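Local coordinates for galactokinase (PDB 6TEQ), which probably phosphorylates galactose with ATP, as a galactokinase of the GHMP kinase family, and is seen here with a fluorinated galactose bound, at residues Leu205-Arg209 with Pro210-Pro214. Residues are numbered along the deposited sequence; the frame is centred on the assembly and turned at random.
Sequences LLDCR and PELTP
Arg209 and Pro210 open a type I beta turn that runs to Leu212, Pro210 taking the second position with a phi that its ring readily allows. Glu211 folds back over the turn, its chain bent at chi2 (-86°), and OE1 comes to rest 3.6 Å from Arg209 CB. Its carboxylate stands nearly perpendicular to the guanidinium (planes 89° apart). OE2 lies 4.1 Å from Arg209 NH1 but well out of the guanidinium plane: the charges are near without a salt bridge. A water that donates to Glu211 OE2 (2.7 Å) accepts a weak bond from Arg209 NH1. Leu212 closes the turn through a weak bond from its N to Arg209 O (3.4 Å). Its CD2 sits over the centre of one guanidinium face, while CD1 reaches Asp207 CG at 3.5 Å. That carboxylate receives Arg209 side-on, NE to OD1 and NH2 to OD2 (2.8 Å), and OD1 also accepts Arg209 N at 167°; Arg268 adds a second salt bridge. Replacing Asp207 by an alanine would probably leave both arginines without this mate and the guanidinium freer to swing off Leu212. Thr213 then N-caps helix 214-217. An Asx turn leading into a beta turn thus ends strand 202-207, in the connection to that helix.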
ATOM      1  N   LEU A 205       9.199   9.050  -3.394  1.00 11.04           N
ATOM      2  CA  LEU A 205       9.117   9.990  -2.221  1.00 10.19           C
ATOM      3  C   LEU A 205       7.865  10.858  -2.432  1.00 12.40           C
ATOM      4  O   LEU A 205       7.842  11.747  -3.296  1.00 12.02           O
ATOM      5  CB  LEU A 205      10.394  10.823  -2.161  1.00 12.16           C
ATOM      6  CG  LEU A 205      10.410  11.879  -1.088  1.00 13.27           C
ATOM      7  CD1 LEU A 205      10.137  11.325   0.305  1.00 15.61           C
ATOM      8  CD2 LEU A 205      11.708  12.638  -1.153  1.00 12.80           C
ATOM      9  N   LEU A 206       6.821  10.479  -1.713  1.00 11.80           N
ATOM     10  CA  LEU A 206       5.459  11.007  -1.898  1.00 12.80           C
ATOM     11  C   LEU A 206       5.212  12.009  -0.782  1.00 11.93           C
ATOM     12  O   LEU A 206       5.328  11.699   0.410  1.00 13.35           O
ATOM     13  CB  LEU A 206       4.505   9.822  -1.867  1.00 13.88           C
ATOM     14  CG  LEU A 206       3.035  10.212  -1.832  1.00 13.95           C
ATOM     15  CD1 LEU A 206       2.631  10.788  -3.169  1.00 16.43           C
ATOM     16  CD2 LEU A 206       2.197   9.008  -1.491  1.00 13.92           C
ATOM     17  N   ASP A 207       4.861  13.223  -1.184  1.00 11.87           N
ATOM     18  CA  ASP A 207       4.509  14.287  -0.274  1.00 13.03           C
ATOM     19  C   ASP A 207       3.015  14.438  -0.267  1.00 14.41           C
ATOM     20  O   ASP A 207       2.466  14.780  -1.313  1.00 14.42           O
ATOM     21  CB  ASP A 207       5.285  15.534  -0.685  1.00 11.85           C
ATOM     22  CG  ASP A 207       5.145  16.696   0.285  1.00 12.54           C
ATOM     23  OD1 ASP A 207       4.103  16.790   0.965  1.00 13.74           O
ATOM     24  OD2 ASP A 207       6.133  17.492   0.354  1.00 16.93           O
ATOM     25  N   CYS A 208       2.393  14.126   0.866  1.00 12.37           N
ATOM     26  CA  CYS A 208       0.927  13.997   0.934  1.00 12.89           C
ATOM     27  C   CYS A 208       0.230  15.322   1.269  1.00 12.88           C
ATOM     28  O   CYS A 208      -0.975  15.258   1.545  1.00 15.59           O
ATOM     29  CB  CYS A 208       0.577  12.918   1.937  1.00 14.32           C
ATOM     30  SG  CYS A 208       1.173  11.304   1.326  1.00 15.66           S
ATOM     31  N   ARG A 209       0.955  16.468   1.226  1.00 13.33           N
ATOM     32  CA  ARG A 209       0.224  17.731   1.472  1.00 13.75           C
ATOM     33  C   ARG A 209      -0.831  17.892   0.385  1.00 15.11           C
ATOM     34  O   ARG A 209      -0.543  17.763  -0.790  1.00 15.76           O
ATOM     35  CB  ARG A 209       1.186  18.895   1.551  1.00 15.57           C
ATOM     36  CG  ARG A 209       1.985  18.903   2.843  1.00 15.22           C
ATOM     37  CD  ARG A 209       3.040  19.976   2.743  1.00 16.05           C
ATOM     38  NE  ARG A 209       4.045  19.756   1.723  1.00 17.56           N
ATOM     39  CZ  ARG A 209       4.833  20.685   1.186  1.00 17.11           C
ATOM     40  NH1 ARG A 209       4.674  21.956   1.418  1.00 23.99           N
ATOM     41  NH2 ARG A 209       5.726  20.307   0.304  1.00 23.81           N
ATOM     42  N   PRO A 210      -2.097  18.131   0.744  1.00 17.22           N
ATOM     43  CA  PRO A 210      -3.193  18.010  -0.204  1.00 19.64           C
ATOM     44  C   PRO A 210      -3.225  19.158  -1.219  1.00 20.98           C
ATOM     45  O   PRO A 210      -3.958  18.971  -2.224  1.00 21.98           O
ATOM     46  CB  PRO A 210      -4.472  17.994   0.665  1.00 23.30           C
ATOM     47  CG  PRO A 210      -4.079  18.601   1.940  1.00 23.52           C
ATOM     48  CD  PRO A 210      -2.596  18.300   2.119  1.00 19.37           C
ATOM     49  N   GLU A 211      -2.475  20.249  -0.977  1.00 20.61           N
ATOM     50  CA  GLU A 211      -2.531  21.417  -1.894  1.00 17.28           C
ATOM     51  C   GLU A 211      -1.549  21.236  -3.074  1.00 20.04           C
ATOM     52  O   GLU A 211      -1.570  22.067  -3.984  1.00 23.30           O
ATOM     53  CB  GLU A 211      -2.257  22.731  -1.159  1.00 20.84           C
ATOM     54  CG  GLU A 211      -0.843  22.883  -0.694  1.00 18.92           C
ATOM     55  CD  GLU A 211      -0.489  22.267   0.673  1.00 18.91           C
ATOM     56  OE1 GLU A 211      -1.274  21.448   1.277  1.00 20.16           O
ATOM     57  OE2 GLU A 211       0.603  22.632   1.165  1.00 22.23           O
ATOM     58  N   LEU A 212      -0.686  20.219  -3.072  1.00 16.80           N
ATOM     59  CA  LEU A 212       0.356  20.026  -4.109  1.00 17.86           C
ATOM     60  C   LEU A 212      -0.255  19.495  -5.390  1.00 15.00           C
ATOM     61  O   LEU A 212      -1.150  18.629  -5.366  1.00 15.25           O
ATOM     62  CB  LEU A 212       1.434  19.054  -3.624  1.00 16.15           C
ATOM     63  CG  LEU A 212       2.151  19.560  -2.392  1.00 16.35           C
ATOM     64  CD1 LEU A 212       3.258  18.633  -1.947  1.00 15.97           C
ATOM     65  CD2 LEU A 212       2.618  20.966  -2.537  1.00 17.97           C
ATOM     66  N   THR A 213       0.344  19.924  -6.478  1.00 15.97           N
ATOM     67  CA  THR A 213      -0.002  19.390  -7.780  1.00 16.72           C
ATOM     68  C   THR A 213       0.771  18.107  -7.961  1.00 13.05           C
ATOM     69  O   THR A 213       1.719  17.826  -7.213  1.00 14.27           O
ATOM     70  CB  THR A 213       0.349  20.322  -8.936  1.00 17.62           C
ATOM     71  OG1 THR A 213       1.770  20.388  -8.873  1.00 20.90           O
ATOM     72  CG2 THR A 213      -0.306  21.674  -8.785  1.00 20.40           C
ATOM     73  N   PRO A 214       0.365  17.265  -8.921  1.00 13.77           N
ATOM     74  CA  PRO A 214       1.015  15.965  -9.071  1.00 12.27           C
ATOM     75  C   PRO A 214       2.532  16.056  -9.333  1.00 14.63           C
ATOM     76  O   PRO A 214       3.263  15.249  -8.787  1.00 15.74           O
ATOM     77  CB  PRO A 214       0.267  15.316 -10.249  1.00 15.52           C
ATOM     78  CG  PRO A 214      -1.084  15.872 -10.069  1.00 15.76           C
ATOM     79  CD  PRO A 214      -0.874  17.336  -9.700  1.00 12.76           C
TER
HETATM   80  O   HOH W   1       2.100  23.427   3.236  1.00 33.69           O